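Local coordinates for protein titin (Homo sapiens, PDB 2J8H) that is the giant elastic protein of muscle sarcomeres, represented here by a rigid tandem of two immunoglobulin domains from its A-band part, at residues K43-I46 against K51-I54. Numbering follows the deposited sequence.
Sequences KEII and KYRI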
ATOM      1  N   LYS A  43      20.172  -4.607  21.066  1.00 48.09           N
ATOM      2  CA  LYS A  43      19.645  -3.460  21.799  1.00 48.60           C
ATOM      3  C   LYS A  43      18.161  -3.679  21.956  1.00 47.64           C
ATOM      4  O   LYS A  43      17.459  -3.942  20.974  1.00 46.63           O
ATOM      5  CB  LYS A  43      19.923  -2.155  21.063  1.00 49.17           C
ATOM      6  CG  LYS A  43      21.423  -1.773  21.065  1.00 52.67           C
ATOM      7  CD  LYS A  43      21.661  -0.347  20.545  1.00 52.69           C
ATOM      8  CE  LYS A  43      23.128   0.109  20.649  1.00 54.52           C
ATOM      9  NZ  LYS A  43      23.316   1.452  19.956  1.00 55.87           N
ATOM     10  N   GLU A  44      17.657  -3.573  23.177  1.00 46.48           N
ATOM     11  CA  GLU A  44      16.263  -3.936  23.413  1.00 47.07           C
ATOM     12  C   GLU A  44      15.312  -3.072  22.585  1.00 46.73           C
ATOM     13  O   GLU A  44      15.512  -1.873  22.465  1.00 45.24           O
ATOM     14  CB  GLU A  44      15.888  -3.815  24.884  1.00 47.31           C
ATOM     15  CG  GLU A  44      14.584  -4.526  25.168  1.00 46.95           C
ATOM     16  CD  GLU A  44      14.132  -4.456  26.614  1.00 48.28           C
ATOM     17  OE1 GLU A  44      14.876  -3.932  27.481  1.00 48.48           O
ATOM     18  OE2 GLU A  44      13.011  -4.943  26.856  1.00 50.12           O
ATOM     19  N   ILE A  45      14.305  -3.702  21.998  1.00 46.85           N
ATOM     20  CA  ILE A  45      13.215  -2.970  21.365  1.00 47.40           C
ATOM     21  C   ILE A  45      12.148  -2.652  22.401  1.00 47.19           C
ATOM     22  O   ILE A  45      11.582  -3.553  23.018  1.00 48.75           O
ATOM     23  CB  ILE A  45      12.555  -3.780  20.235  1.00 47.23           C
ATOM     24  CG1 ILE A  45      13.513  -3.961  19.049  1.00 46.72           C
ATOM     25  CG2 ILE A  45      11.324  -3.029  19.713  1.00 47.51           C
ATOM     26  CD1 ILE A  45      13.022  -5.025  18.066  1.00 47.03           C
ATOM     27  N   ILE A  46      11.879  -1.377  22.580  1.00 47.67           N
ATOM     28  CA  ILE A  46      10.752  -0.915  23.381  1.00 47.92           C
ATOM     29  C   ILE A  46       9.629  -0.553  22.403  1.00 48.03           C
ATOM     30  O   ILE A  46       9.761   0.321  21.582  1.00 47.49           O
ATOM     31  CB  ILE A  46      11.165   0.275  24.252  1.00 48.27           C
ATOM     32  CG1 ILE A  46      12.324  -0.142  25.199  1.00 49.80           C
ATOM     33  CG2 ILE A  46       9.993   0.838  25.078  1.00 48.21           C
ATOM     34  CD1 ILE A  46      12.037  -1.353  26.072  1.00 49.00           C
ATOM     35  N   LYS A  51       6.192   1.889  14.784  1.00 47.43           N
ATOM     36  CA  LYS A  51       7.229   1.090  14.131  1.00 47.48           C
ATOM     37  C   LYS A  51       7.260  -0.309  14.693  1.00 47.33           C
ATOM     38  O   LYS A  51       7.440  -1.261  13.946  1.00 47.15           O
ATOM     39  CB  LYS A  51       8.611   1.711  14.324  1.00 47.79           C
ATOM     40  CG  LYS A  51       9.743   0.998  13.567  1.00 47.69           C
ATOM     41  CD  LYS A  51       9.496   1.005  12.049  1.00 48.94           C
ATOM     42  CE  LYS A  51      10.617   0.300  11.248  1.00 48.45           C
ATOM     43  NZ  LYS A  51      10.254   0.303   9.812  1.00 45.10           N
ATOM     44  N   TYR A  52       7.105  -0.426  16.021  1.00 47.50           N
ATOM     45  CA  TYR A  52       7.232  -1.711  16.713  1.00 47.58           C
ATOM     46  C   TYR A  52       6.034  -1.982  17.590  1.00 47.60           C
ATOM     47  O   TYR A  52       5.682  -1.151  18.422  1.00 47.21           O
ATOM     48  CB  TYR A  52       8.458  -1.720  17.616  1.00 48.19           C
ATOM     49  CG  TYR A  52       9.767  -1.539  16.914  1.00 47.90           C
ATOM     50  CD1 TYR A  52      10.525  -0.394  17.115  1.00 50.08           C
ATOM     51  CD2 TYR A  52      10.272  -2.523  16.065  1.00 48.72           C
ATOM     52  CE1 TYR A  52      11.749  -0.222  16.494  1.00 50.82           C
ATOM     53  CE2 TYR A  52      11.509  -2.356  15.423  1.00 48.64           C
ATOM     54  CZ  TYR A  52      12.240  -1.209  15.649  1.00 49.52           C
ATOM     55  OH  TYR A  52      13.451  -0.995  15.018  1.00 50.75           O
ATOM     56  N   ARG A  53       5.430  -3.152  17.408  1.00 47.54           N
ATOM     57  CA  ARG A  53       4.345  -3.622  18.255  1.00 48.29           C
ATOM     58  C   ARG A  53       4.714  -4.995  18.752  1.00 47.96           C
ATOM     59  O   ARG A  53       5.150  -5.837  17.977  1.00 48.48           O
ATOM     60  CB  ARG A  53       3.046  -3.732  17.459  1.00 47.86           C
ATOM     61  CG  ARG A  53       2.354  -2.452  17.203  1.00 50.24           C
ATOM     62  CD  ARG A  53       1.152  -2.670  16.302  1.00 51.43           C
ATOM     63  NE  ARG A  53       1.585  -2.714  14.921  1.00 55.38           N
ATOM     64  CZ  ARG A  53       0.900  -3.278  13.918  1.00 58.76           C
ATOM     65  NH1 ARG A  53      -0.272  -3.878  14.142  1.00 58.49           N
ATOM     66  NH2 ARG A  53       1.400  -3.232  12.669  1.00 58.27           N
ATOM     67  N   ILE A  54       4.543  -5.226  20.038  1.00 48.43           N
ATOM     68  CA  ILE A  54       4.886  -6.496  20.650  1.00 49.13           C
ATOM     69  C   ILE A  54       3.592  -7.078  21.132  1.00 49.98           C
ATOM     70  O   ILE A  54       2.763  -6.381  21.712  1.00 50.96           O
ATOM     71  CB  ILE A  54       5.848  -6.312  21.809  1.00 49.02           C
ATOM     72  CG1 ILE A  54       7.209  -5.926  21.260  1.00 49.39           C
ATOM     73  CG2 ILE A  54       5.925  -7.617  22.672  1.00 49.74           C
ATOM     74  CD1 ILE A  54       8.198  -5.472  22.291  1.00 50.64           C
TER
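I45 and Y52 meet across the gap between two backbones that share no hydrogen bond: 43-46 lies on the short strand 43-44 and is extended throughout, while 51-54 enters strand 52-57 of the other sheet. In that strand Y52 and I54 direct their CB atoms toward 43-46, and R53 between them turns its own away, as in any extended strand. I45 is held by backbone bonding to W38 of strand 35-40, and its beta-branched side chain suits an extended chain. Being anti to the I45 backbone N, its CG2 sits over one face of the Y52 ring, 3.8 Å from the centroid and 23° off the normal, a CH-pi contact displaced toward CG, which lies 3.5 Å from I45 CG2. A second touch brings I45 CD1 to 4.0 Å from Y52 CE2; the two side chains cross at about a right angle. The contact spans strands C' (43-44) and D (52-57) of the I-set immunoglobulin sandwich, C' in the sheet with 35-40 and D in that with 61-66. On the opposite face of the Y52 ring K51 CG lies over the centre, 3.7 Å above the plane; beyond it the lysine chain turns away, taking NZ to D73 and the A67 carbonyl oxygen. Tyrosine suits this partly exposed site because its flat ring offers each apolar group a face. Replacing Y52 by an alanine would remove the ring, and a gap would probably open between I45 CG2 and K51 CG. I54 CD1 comes to 4.0 Å from I45 O, and the I54 backbone pairs in a parallel ladder with another copy of this protein.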